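Local coordinates for Ras-related protein Rab-21 (Homo sapiens, PDB 1Z0I), which belongs to the Ras family of P-loop proteins and has guanosine-5'-diphosphate and a magnesium ion bound in this structure, at residues 8-13 against 80-85; 115-120 against 146-151; 24-29 against 155-160. All coordinates share one frame; numbering follows the deposited sequence.

Interaction 1: 8-13 against 80-85; sequences KVVLLG and NGAILV
Ile83 packs against Val9 and Leu11 on one face of the sheet and loses the most surface to strand 8-12. Its CG1 branch is anti to the carbonyl carbon (chi1 -60°) and carries CD1 to Val9 CG1, 3.8 Å away. These two side chains cross obliquely. Leu11 instead lies side by side with Ile83 and points the same way, its CD1 4.1 Å from Ile83 CB. Phe160 and Leu163 of helix 156-169 pack on Ile83 as well. The backbone of Ile83 is held at both its polar atoms: its N donates to Val10 O at 2.8 Å, and its O accepts from Leu12 N, also at 2.8 Å.

Leu12 is on the other face, with Val10, Ala82 and Leu84. The end of the Leu84 side chain comes nearer to strand 8-12, with CD1 3.5 Å from Leu12 O. This CD1 also touches Leu12 CB and the CA of Gly13. Leu12 O receives Val85 N at 2.9 Å. Trp100 and Val101 of helix 97-107 cover Leu84.

Lys8 contributes mainly through its backbone. Its carbonyl O takes two donors, Asn80 N at 2.8 Å and Gly81 N at 3.2 Å. The extended side chain leads away from strand 81-85. Its NZ bonds the carbonyl oxygens of Tyr75 and Arg77, and Trp60 adds a cation-pi contact.

The strands run nearly parallel, 17° apart, in the middle of the central sheet of a Ras-like alpha/beta fold. Gly13 then begins what is probably the P-loop (Walker A motif).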
loop_
_atom_site.group_PDB
_atom_site.type_symbol
_atom_site.label_atom_id
_atom_site.label_comp_id
_atom_site.label_asym_id
_atom_site.label_seq_id
_atom_site.Cartn_x
_atom_site.Cartn_y
_atom_site.Cartn_z
ATOM N N LYS A 8 4.208 7.333 9.735
ATOM C CA LYS A 8 3.015 6.483 9.826
ATOM C C LYS A 8 2.393 6.245 8.446
ATOM O O LYS A 8 2.181 7.198 7.682
ATOM C CB LYS A 8 1.960 7.061 10.775
ATOM C CG LYS A 8 0.699 6.218 10.798
ATOM C CD LYS A 8 -0.258 6.592 11.907
ATOM C CE LYS A 8 -1.613 5.947 11.661
ATOM N NZ LYS A 8 -2.633 6.352 12.643
ATOM N N VAL A 9 2.102 4.973 8.150
ATOM C CA VAL A 9 1.557 4.556 6.856
ATOM C C VAL A 9 0.307 3.669 7.021
ATOM O O VAL A 9 0.311 2.714 7.794
ATOM C CB VAL A 9 2.650 3.860 5.994
ATOM C CG1 VAL A 9 2.052 3.229 4.703
ATOM C CG2 VAL A 9 3.784 4.859 5.650
ATOM N N VAL A 10 -0.757 4.017 6.304
ATOM C CA VAL A 10 -2.030 3.277 6.329
ATOM C C VAL A 10 -2.306 2.526 5.024
ATOM O O VAL A 10 -2.005 3.025 3.932
ATOM C CB VAL A 10 -3.270 4.178 6.642
ATOM C CG1 VAL A 10 -3.307 4.569 8.111
ATOM C CG2 VAL A 10 -3.320 5.398 5.737
ATOM N N LEU A 11 -2.891 1.336 5.165
ATOM C CA LEU A 11 -3.290 0.509 4.038
ATOM C C LEU A 11 -4.798 0.603 3.825
ATOM O O LEU A 11 -5.582 0.497 4.774
ATOM C CB LEU A 11 -2.850 -0.956 4.251
ATOM C CG LEU A 11 -1.542 -1.398 3.587
ATOM C CD1 LEU A 11 -0.287 -0.797 4.251
ATOM C CD2 LEU A 11 -1.464 -2.874 3.615
ATOM N N LEU A 12 -5.196 0.793 2.571
ATOM C CA LEU A 12 -6.595 1.027 2.224
ATOM C C LEU A 12 -6.971 0.246 0.976
ATOM O O LEU A 12 -6.101 -0.154 0.199
ATOM C CB LEU A 12 -6.836 2.535 2.003
ATOM C CG LEU A 12 -6.384 3.530 3.099
ATOM C CD1 LEU A 12 -6.428 4.996 2.635
ATOM C CD2 LEU A 12 -7.178 3.360 4.387
ATOM N N GLY A 13 -8.270 0.046 0.771
ATOM C CA GLY A 13 -8.768 -0.705 -0.376
ATOM C C GLY A 13 -9.801 -1.740 0.011
ATOM O O GLY A 13 -10.007 -1.996 1.185
ATOM N N ASN A 80 1.456 9.858 7.348
ATOM C CA ASN A 80 2.364 10.564 6.448
ATOM C C ASN A 80 2.256 10.018 5.018
ATOM O O ASN A 80 2.357 10.781 4.058
ATOM C CB ASN A 80 3.822 10.458 6.936
ATOM C CG ASN A 80 4.018 10.991 8.353
ATOM O OD1 ASN A 80 3.903 12.199 8.609
ATOM N ND2 ASN A 80 4.326 10.096 9.276
ATOM N N GLY A 81 2.071 8.698 4.892
ATOM C CA GLY A 81 1.869 8.038 3.598
ATOM C C GLY A 81 0.648 7.130 3.560
ATOM O O GLY A 81 0.096 6.772 4.599
ATOM N N ALA A 82 0.223 6.736 2.367
ATOM C CA ALA A 82 -0.928 5.832 2.233
ATOM C C ALA A 82 -0.772 4.842 1.062
ATOM O O ALA A 82 -0.330 5.219 -0.029
ATOM C CB ALA A 82 -2.227 6.627 2.098
ATOM N N ILE A 83 -1.134 3.585 1.309
ATOM C CA ILE A 83 -1.030 2.512 0.306
ATOM C C ILE A 83 -2.453 1.997 -0.039
ATOM O O ILE A 83 -3.123 1.319 0.767
ATOM C CB ILE A 83 -0.060 1.413 0.785
ATOM C CG1 ILE A 83 1.337 2.039 1.005
ATOM C CG2 ILE A 83 0.042 0.230 -0.211
ATOM C CD1 ILE A 83 2.400 1.092 1.580
ATOM N N LEU A 84 -2.932 2.368 -1.222
ATOM C CA LEU A 84 -4.283 1.972 -1.632
ATOM C C LEU A 84 -4.210 0.845 -2.691
ATOM O O LEU A 84 -3.798 1.069 -3.841
ATOM C CB LEU A 84 -5.100 3.203 -2.077
ATOM C CG LEU A 84 -6.455 3.081 -2.777
ATOM C CD1 LEU A 84 -7.477 2.243 -2.001
ATOM C CD2 LEU A 84 -7.021 4.500 -3.083
ATOM N N VAL A 85 -4.617 -0.360 -2.286
ATOM C CA VAL A 85 -4.395 -1.585 -3.066
ATOM C C VAL A 85 -5.694 -2.052 -3.782
ATOM O O VAL A 85 -6.805 -1.943 -3.233
ATOM C CB VAL A 85 -3.803 -2.699 -2.145
ATOM C CG1 VAL A 85 -3.392 -3.964 -2.928
ATOM C CG2 VAL A 85 -2.606 -2.155 -1.352
#

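Interaction 2: 115-120 against 146-151; sequences CIVGNK and YHTSAK. With GDP (guanosine-5'-diphosphate), chain C.
Asn119 and Thr148 meet at the tight end of this contact, their side chains crossing at about a right angle. Thr148 OG1 donates to Asn119 OD1 at 2.9 Å. Thr148 chi1 of 52° also puts OG1 against Val117 CG1, at 3.3 Å. Asn119 OD1 takes a second, weak bond from Ala150 N. ND2 of Asn119 donates to Val17 O and lies 3.2 Å from GDP N7. Asn119 and Lys120, with Asp122, fit the NKxD motif of Ras proteins, and residues 149-151 fit the SAK motif; both are base-binding elements. Ala150 N reaches GDP O6 at 2.9 Å in a weak bond. The Lys120 chain passes along the guanine, CG 3.4 Å from GDP C6, and NZ bonds GDP O4' and Cys16 O.

At the other end the partly exposed Tyr146 ring packs on Cys115, its CE1 3.8 Å from Cys115 CB. Cys115 SG makes an oblique sulfur-aromatic contact. Tyr146 OH is bonded to Asp162 and Arg166. Tyr146 N donates to Ile116 O at 2.9 Å, and that oxygen lies at the ring edge, in plane. The loose, partly exposed side is His147, on the opposite face. Its ND1 is buried without a partner in the model.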
loop_
_atom_site.group_PDB
_atom_site.type_symbol
_atom_site.label_atom_id
_atom_site.label_comp_id
_atom_site.label_asym_id
_atom_site.label_seq_id
_atom_site.Cartn_x
_atom_site.Cartn_y
_atom_site.Cartn_z
ATOM N N CYS A 115 0.264 6.017 -2.527
ATOM C CA CYS A 115 0.593 4.943 -3.466
ATOM C C CYS A 115 -0.692 4.266 -3.962
ATOM O O CYS A 115 -1.610 3.969 -3.165
ATOM C CB CYS A 115 1.477 3.901 -2.783
ATOM S SG CYS A 115 2.992 4.565 -2.018
ATOM N N ILE A 116 -0.786 4.046 -5.270
ATOM C CA ILE A 116 -1.807 3.124 -5.768
ATOM C C ILE A 116 -1.120 1.854 -6.310
ATOM O O ILE A 116 -0.149 1.923 -7.075
ATOM C CB ILE A 116 -2.865 3.814 -6.683
ATOM C CG1 ILE A 116 -3.646 4.850 -5.839
ATOM C CG2 ILE A 116 -3.830 2.789 -7.301
ATOM C CD1 ILE A 116 -4.450 5.896 -6.611
ATOM N N VAL A 117 -1.600 0.700 -5.842
ATOM C CA VAL A 117 -0.852 -0.561 -5.969
ATOM C C VAL A 117 -1.691 -1.686 -6.569
ATOM O O VAL A 117 -2.707 -2.091 -5.999
ATOM C CB VAL A 117 -0.273 -1.027 -4.593
ATOM C CG1 VAL A 117 0.542 -2.355 -4.740
ATOM C CG2 VAL A 117 0.571 0.069 -3.975
ATOM N N GLY A 118 -1.237 -2.187 -7.717
ATOM C CA GLY A 118 -1.855 -3.360 -8.338
ATOM C C GLY A 118 -1.191 -4.623 -7.805
ATOM O O GLY A 118 -0.044 -4.919 -8.166
ATOM N N ASN A 119 -1.889 -5.343 -6.927
ATOM C CA ASN A 119 -1.345 -6.586 -6.347
ATOM C C ASN A 119 -1.795 -7.854 -7.075
ATOM O O ASN A 119 -2.840 -7.836 -7.749
ATOM C CB ASN A 119 -1.667 -6.695 -4.844
ATOM C CG ASN A 119 -0.929 -7.856 -4.166
ATOM O OD1 ASN A 119 0.300 -7.989 -4.276
ATOM N ND2 ASN A 119 -1.673 -8.692 -3.456
ATOM N N LYS A 120 -1.023 -8.945 -6.906
ATOM C CA LYS A 120 -1.348 -10.295 -7.414
ATOM C C LYS A 120 -0.883 -10.513 -8.857
ATOM O O LYS A 120 -1.578 -11.173 -9.655
ATOM C CB LYS A 120 -2.860 -10.620 -7.286
ATOM C CG LYS A 120 -3.358 -10.775 -5.846
ATOM C CD LYS A 120 -4.766 -11.348 -5.751
ATOM C CE LYS A 120 -5.271 -11.232 -4.299
ATOM N NZ LYS A 120 -6.583 -11.851 -4.041
ATOM N N TYR A 146 2.213 1.328 -8.555
ATOM C CA TYR A 146 3.185 0.229 -8.433
ATOM C C TYR A 146 2.519 -1.135 -8.617
ATOM O O TYR A 146 1.362 -1.315 -8.247
ATOM C CB TYR A 146 3.855 0.204 -7.050
ATOM C CG TYR A 146 4.390 1.507 -6.504
ATOM C CD1 TYR A 146 3.524 2.521 -6.078
ATOM C CD2 TYR A 146 5.772 1.705 -6.350
ATOM C CE1 TYR A 146 4.013 3.706 -5.561
ATOM C CE2 TYR A 146 6.261 2.889 -5.830
ATOM C CZ TYR A 146 5.375 3.888 -5.437
ATOM O OH TYR A 146 5.845 5.083 -4.919
ATOM N N HIS A 147 3.293 -2.100 -9.117
ATOM C CA HIS A 147 2.885 -3.512 -9.246
ATOM C C HIS A 147 3.567 -4.431 -8.218
ATOM O O HIS A 147 4.786 -4.346 -8.015
ATOM C CB HIS A 147 3.192 -4.004 -10.661
ATOM C CG HIS A 147 2.181 -3.568 -11.684
ATOM N ND1 HIS A 147 0.834 -3.869 -11.581
ATOM C CD2 HIS A 147 2.325 -2.875 -12.837
ATOM C CE1 HIS A 147 0.193 -3.356 -12.616
ATOM N NE2 HIS A 147 1.074 -2.755 -13.398
ATOM N N THR A 148 2.778 -5.286 -7.558
ATOM C CA THR A 148 3.280 -6.205 -6.509
ATOM C C THR A 148 2.718 -7.624 -6.589
ATOM O O THR A 148 1.595 -7.833 -7.022
ATOM C CB THR A 148 2.906 -5.733 -5.077
ATOM O OG1 THR A 148 1.492 -5.493 -5.019
ATOM C CG2 THR A 148 3.688 -4.506 -4.674
ATOM N N SER A 149 3.500 -8.589 -6.123
ATOM C CA SER A 149 2.988 -9.925 -5.850
ATOM C C SER A 149 3.498 -10.323 -4.472
ATOM O O SER A 149 4.698 -10.508 -4.288
ATOM C CB SER A 149 3.443 -10.935 -6.916
ATOM O OG SER A 149 3.057 -12.257 -6.559
ATOM N N ALA A 150 2.578 -10.430 -3.509
ATOM C CA ALA A 150 2.902 -10.877 -2.145
ATOM C C ALA A 150 3.256 -12.377 -2.089
ATOM O O ALA A 150 3.998 -12.820 -1.212
ATOM C CB ALA A 150 1.744 -10.571 -1.208
ATOM N N LYS A 151 2.704 -13.131 -3.030
ATOM C CA LYS A 151 2.872 -14.571 -3.129
ATOM C C LYS A 151 4.292 -14.949 -3.507
ATOM O O LYS A 151 4.859 -15.867 -2.903
ATOM C CB LYS A 151 1.869 -15.170 -4.138
ATOM C CG LYS A 151 2.021 -16.683 -4.303
ATOM C CD LYS A 151 0.916 -17.323 -5.135
ATOM C CE LYS A 151 1.247 -18.809 -5.332
ATOM N NZ LYS A 151 0.330 -19.479 -6.292
HETATM P PB GDP C . -7.043 -8.112 2.481
HETATM O O1B GDP C . -8.510 -8.360 2.781
HETATM O O2B GDP C . -6.959 -6.872 1.643
HETATM O O3B GDP C . -6.267 -7.938 3.769
HETATM O O3A GDP C . -6.487 -9.403 1.654
HETATM P PA GDP C . -5.678 -10.655 2.287
HETATM O O1A GDP C . -4.228 -10.304 2.630
HETATM O O2A GDP C . -6.305 -11.284 3.479
HETATM O "O5'" GDP C . -5.628 -11.704 1.081
HETATM C "C5'" GDP C . -6.774 -12.313 0.508
HETATM C "C4'" GDP C . -6.352 -13.620 -0.186
HETATM O "O4'" GDP C . -5.580 -13.409 -1.376
HETATM C "C3'" GDP C . -5.508 -14.510 0.699
HETATM O "O3'" GDP C . -5.808 -15.835 0.306
HETATM C "C2'" GDP C . -4.089 -14.264 0.261
HETATM O "O2'" GDP C . -3.240 -15.380 0.590
HETATM C "C1'" GDP C . -4.291 -14.039 -1.232
HETATM N N9 GDP C . -3.222 -13.199 -1.823
HETATM C C8 GDP C . -2.726 -12.065 -1.301
HETATM N N7 GDP C . -1.746 -11.545 -2.084
HETATM C C5 GDP C . -1.621 -12.346 -3.149
HETATM C C6 GDP C . -0.766 -12.354 -4.352
HETATM O O6 GDP C . 0.081 -11.453 -4.547
HETATM N N1 GDP C . -0.941 -13.359 -5.223
HETATM C C2 GDP C . -1.844 -14.359 -5.027
HETATM N N2 GDP C . -1.918 -15.331 -5.971
HETATM N N3 GDP C . -2.665 -14.422 -3.934
HETATM C C4 GDP C . -2.596 -13.445 -2.983
#

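Interaction 3: 24-29 against 155-160; sequences LRYCEN and GIEELF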
loop_
_atom_site.group_PDB
_atom_site.type_symbol
_atom_site.label_atom_id
_atom_site.label_comp_id
_atom_site.label_asym_id
_atom_site.label_seq_id
_atom_site.Cartn_x
_atom_site.Cartn_y
_atom_site.Cartn_z
ATOM N N LEU A 24 2.374 -8.440 6.046
ATOM C CA LEU A 24 3.028 -9.636 6.594
ATOM C C LEU A 24 4.253 -10.089 5.800
ATOM O O LEU A 24 5.227 -10.573 6.384
ATOM C CB LEU A 24 2.028 -10.775 6.803
ATOM C CG LEU A 24 1.209 -10.557 8.084
ATOM C CD1 LEU A 24 -0.006 -11.453 8.122
ATOM C CD2 LEU A 24 2.041 -10.731 9.357
ATOM N N ARG A 25 4.201 -9.924 4.479
ATOM C CA ARG A 25 5.330 -10.276 3.622
ATOM C C ARG A 25 6.521 -9.332 3.857
ATOM O O ARG A 25 7.666 -9.792 4.020
ATOM C CB ARG A 25 4.923 -10.313 2.135
ATOM C CG ARG A 25 6.068 -10.664 1.157
ATOM C CD ARG A 25 6.652 -12.071 1.398
ATOM N NE ARG A 25 6.164 -13.051 0.424
ATOM C CZ ARG A 25 6.577 -14.320 0.341
ATOM N NH1 ARG A 25 7.499 -14.804 1.165
ATOM N NH2 ARG A 25 6.053 -15.117 -0.575
ATOM N N TYR A 26 6.244 -8.022 3.886
ATOM C CA TYR A 26 7.295 -7.023 4.055
ATOM C C TYR A 26 7.966 -7.116 5.403
ATOM O O TYR A 26 9.188 -6.986 5.483
ATOM C CB TYR A 26 6.764 -5.594 3.862
ATOM C CG TYR A 26 7.850 -4.519 3.944
ATOM C CD1 TYR A 26 8.919 -4.504 3.035
ATOM C CD2 TYR A 26 7.799 -3.509 4.919
ATOM C CE1 TYR A 26 9.921 -3.530 3.105
ATOM C CE2 TYR A 26 8.796 -2.513 4.986
ATOM C CZ TYR A 26 9.845 -2.535 4.076
ATOM O OH TYR A 26 10.815 -1.566 4.117
ATOM N N CYS A 27 7.168 -7.311 6.456
ATOM C CA CYS A 27 7.673 -7.260 7.821
ATOM C C CYS A 27 8.197 -8.590 8.364
ATOM O O CYS A 27 9.051 -8.595 9.255
ATOM C CB CYS A 27 6.634 -6.660 8.774
ATOM S SG CYS A 27 6.201 -4.904 8.427
ATOM N N GLU A 28 7.722 -9.714 7.839
ATOM C CA GLU A 28 8.128 -11.013 8.396
ATOM C C GLU A 28 8.540 -12.064 7.348
ATOM O O GLU A 28 9.016 -13.141 7.706
ATOM C CB GLU A 28 7.030 -11.556 9.338
ATOM C CG GLU A 28 6.826 -10.697 10.607
ATOM C CD GLU A 28 5.665 -11.139 11.504
ATOM O OE1 GLU A 28 5.232 -10.325 12.351
ATOM O OE2 GLU A 28 5.181 -12.281 11.384
ATOM N N ASN A 29 8.348 -11.747 6.066
ATOM C CA ASN A 29 8.620 -12.681 4.959
ATOM C C ASN A 29 7.797 -13.961 5.133
ATOM O O ASN A 29 8.312 -15.078 5.041
ATOM C CB ASN A 29 10.125 -12.989 4.842
ATOM C CG ASN A 29 10.658 -12.817 3.433
ATOM O OD1 ASN A 29 9.960 -13.075 2.455
ATOM N ND2 ASN A 29 11.919 -12.380 3.324
ATOM N N GLY A 155 8.265 -6.778 -6.046
ATOM C CA GLY A 155 7.881 -5.360 -6.104
ATOM C C GLY A 155 7.680 -4.655 -4.771
ATOM O O GLY A 155 7.440 -3.431 -4.728
ATOM N N ILE A 156 7.783 -5.413 -3.679
ATOM C CA ILE A 156 7.408 -4.926 -2.343
ATOM C C ILE A 156 8.502 -4.121 -1.638
ATOM O O ILE A 156 8.219 -3.068 -1.029
ATOM C CB ILE A 156 6.902 -6.073 -1.431
ATOM C CG1 ILE A 156 5.592 -6.641 -1.996
ATOM C CG2 ILE A 156 6.697 -5.567 0.004
ATOM C CD1 ILE A 156 5.305 -8.037 -1.575
ATOM N N GLU A 157 9.736 -4.616 -1.701
ATOM C CA GLU A 157 10.884 -3.860 -1.194
ATOM C C GLU A 157 10.976 -2.469 -1.864
ATOM O O GLU A 157 11.288 -1.465 -1.201
ATOM C CB GLU A 157 12.182 -4.662 -1.366
ATOM C CG GLU A 157 13.462 -3.925 -0.980
ATOM C CD GLU A 157 13.655 -3.741 0.526
ATOM O OE1 GLU A 157 13.004 -4.442 1.330
ATOM O OE2 GLU A 157 14.497 -2.887 0.910
ATOM N N GLU A 158 10.676 -2.419 -3.163
ATOM C CA GLU A 158 10.733 -1.176 -3.926
ATOM C C GLU A 158 9.599 -0.207 -3.566
ATOM O O GLU A 158 9.818 1.001 -3.521
ATOM C CB GLU A 158 10.750 -1.453 -5.432
ATOM C CG GLU A 158 10.883 -0.181 -6.304
ATOM C CD GLU A 158 12.067 0.719 -5.903
ATOM O OE1 GLU A 158 13.221 0.241 -5.922
ATOM O OE2 GLU A 158 11.847 1.908 -5.584
ATOM N N LEU A 159 8.404 -0.743 -3.301
ATOM C CA LEU A 159 7.260 0.066 -2.893
ATOM C C LEU A 159 7.542 0.808 -1.605
ATOM O O LEU A 159 7.333 2.021 -1.542
ATOM C CB LEU A 159 5.992 -0.782 -2.737
ATOM C CG LEU A 159 4.771 -0.235 -1.972
ATOM C CD1 LEU A 159 4.156 1.013 -2.645
ATOM C CD2 LEU A 159 3.743 -1.317 -1.827
ATOM N N PHE A 160 8.012 0.092 -0.584
ATOM C CA PHE A 160 8.250 0.712 0.724
ATOM C C PHE A 160 9.445 1.665 0.755
ATOM O O PHE A 160 9.405 2.672 1.472
ATOM C CB PHE A 160 8.303 -0.327 1.853
ATOM C CG PHE A 160 6.943 -0.868 2.234
ATOM C CD1 PHE A 160 6.126 -0.167 3.117
ATOM C CD2 PHE A 160 6.464 -2.048 1.667
ATOM C CE1 PHE A 160 4.859 -0.640 3.449
ATOM C CE2 PHE A 160 5.206 -2.539 1.988
ATOM C CZ PHE A 160 4.397 -1.834 2.888
HETATM O O HOH W 1 12.134 -1.337 1.795
#
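Tyr26 and Phe160 form the aromatic centre of this contact. Their rings make an offset stack, centroids 4.1 Å apart and planes 12° from parallel. Phe160 CD2 lies over the centre of the tyrosine ring, while Tyr26 CD2 lies over the centre of the phenylalanine ring. Phe160 CB adds a CH-pi contact on the same tyrosine ring, 3.9 Å from its centroid. The tyrosine ring is sent across to helix 156-160 because its CG is anti to the backbone N (chi1 -176°).

Aliphatic contacts flank the stack. Ile156 CG2 touches Tyr26 CB at 3.9 Å, the two side chains sliding past each other in opposite directions. Ile156 CD1 reaches the CG of Arg25, also at 3.9 Å.

Glu157 bends at chi2 and brings a carboxylate oxygen, OE1, to the edge of the tyrosine ring, 3.7 Å from Tyr26 CE1. The polar contacts are a water bridge and the bonds of Arg25. Water 1 links the two helices. It is bonded to Tyr26 OH at 2.7 Å and donates to Glu157 O at 3.1 Å. Within residues 24-29, Arg25 NH1 donates to Asn29 OD1 at 3.3 Å, in the plane of the Asn29 carbonyl. The same guanidinium uses NE to bond Ala150 O, next to the nucleotide base.

Ile59 touches both stacked rings from strand 53-60. The two helix segments cross almost at right angles (-86°). They belong to the helix after the P-loop and to the C-terminal helix, which pack on one face of the sheet in the Ras-like alpha/beta fold.

How the interactions relate
Interactions 1 and 2 belong to one sheet, their centres about 13 Å apart. Strands 81-87 and 113-119 are neighbours in it, so the two contacts join four adjacent parallel strands, ending at the outermost strand 144-148. Interaction 3 lies on one face of this sheet, its centre about 14 Å from that of interaction 1 and 10 Å from that of interaction 2. Helix 156-169 rests on strand 81-87, and helix 19-28 is tied to the loop after strand 144-148. Along the chain, interaction 1 closes before interaction 2 opens. Interaction 3 crosses interaction 1 and encloses interaction 2. Interaction 2 contacts GDP directly, while interactions 1 and 3 lie close to its site.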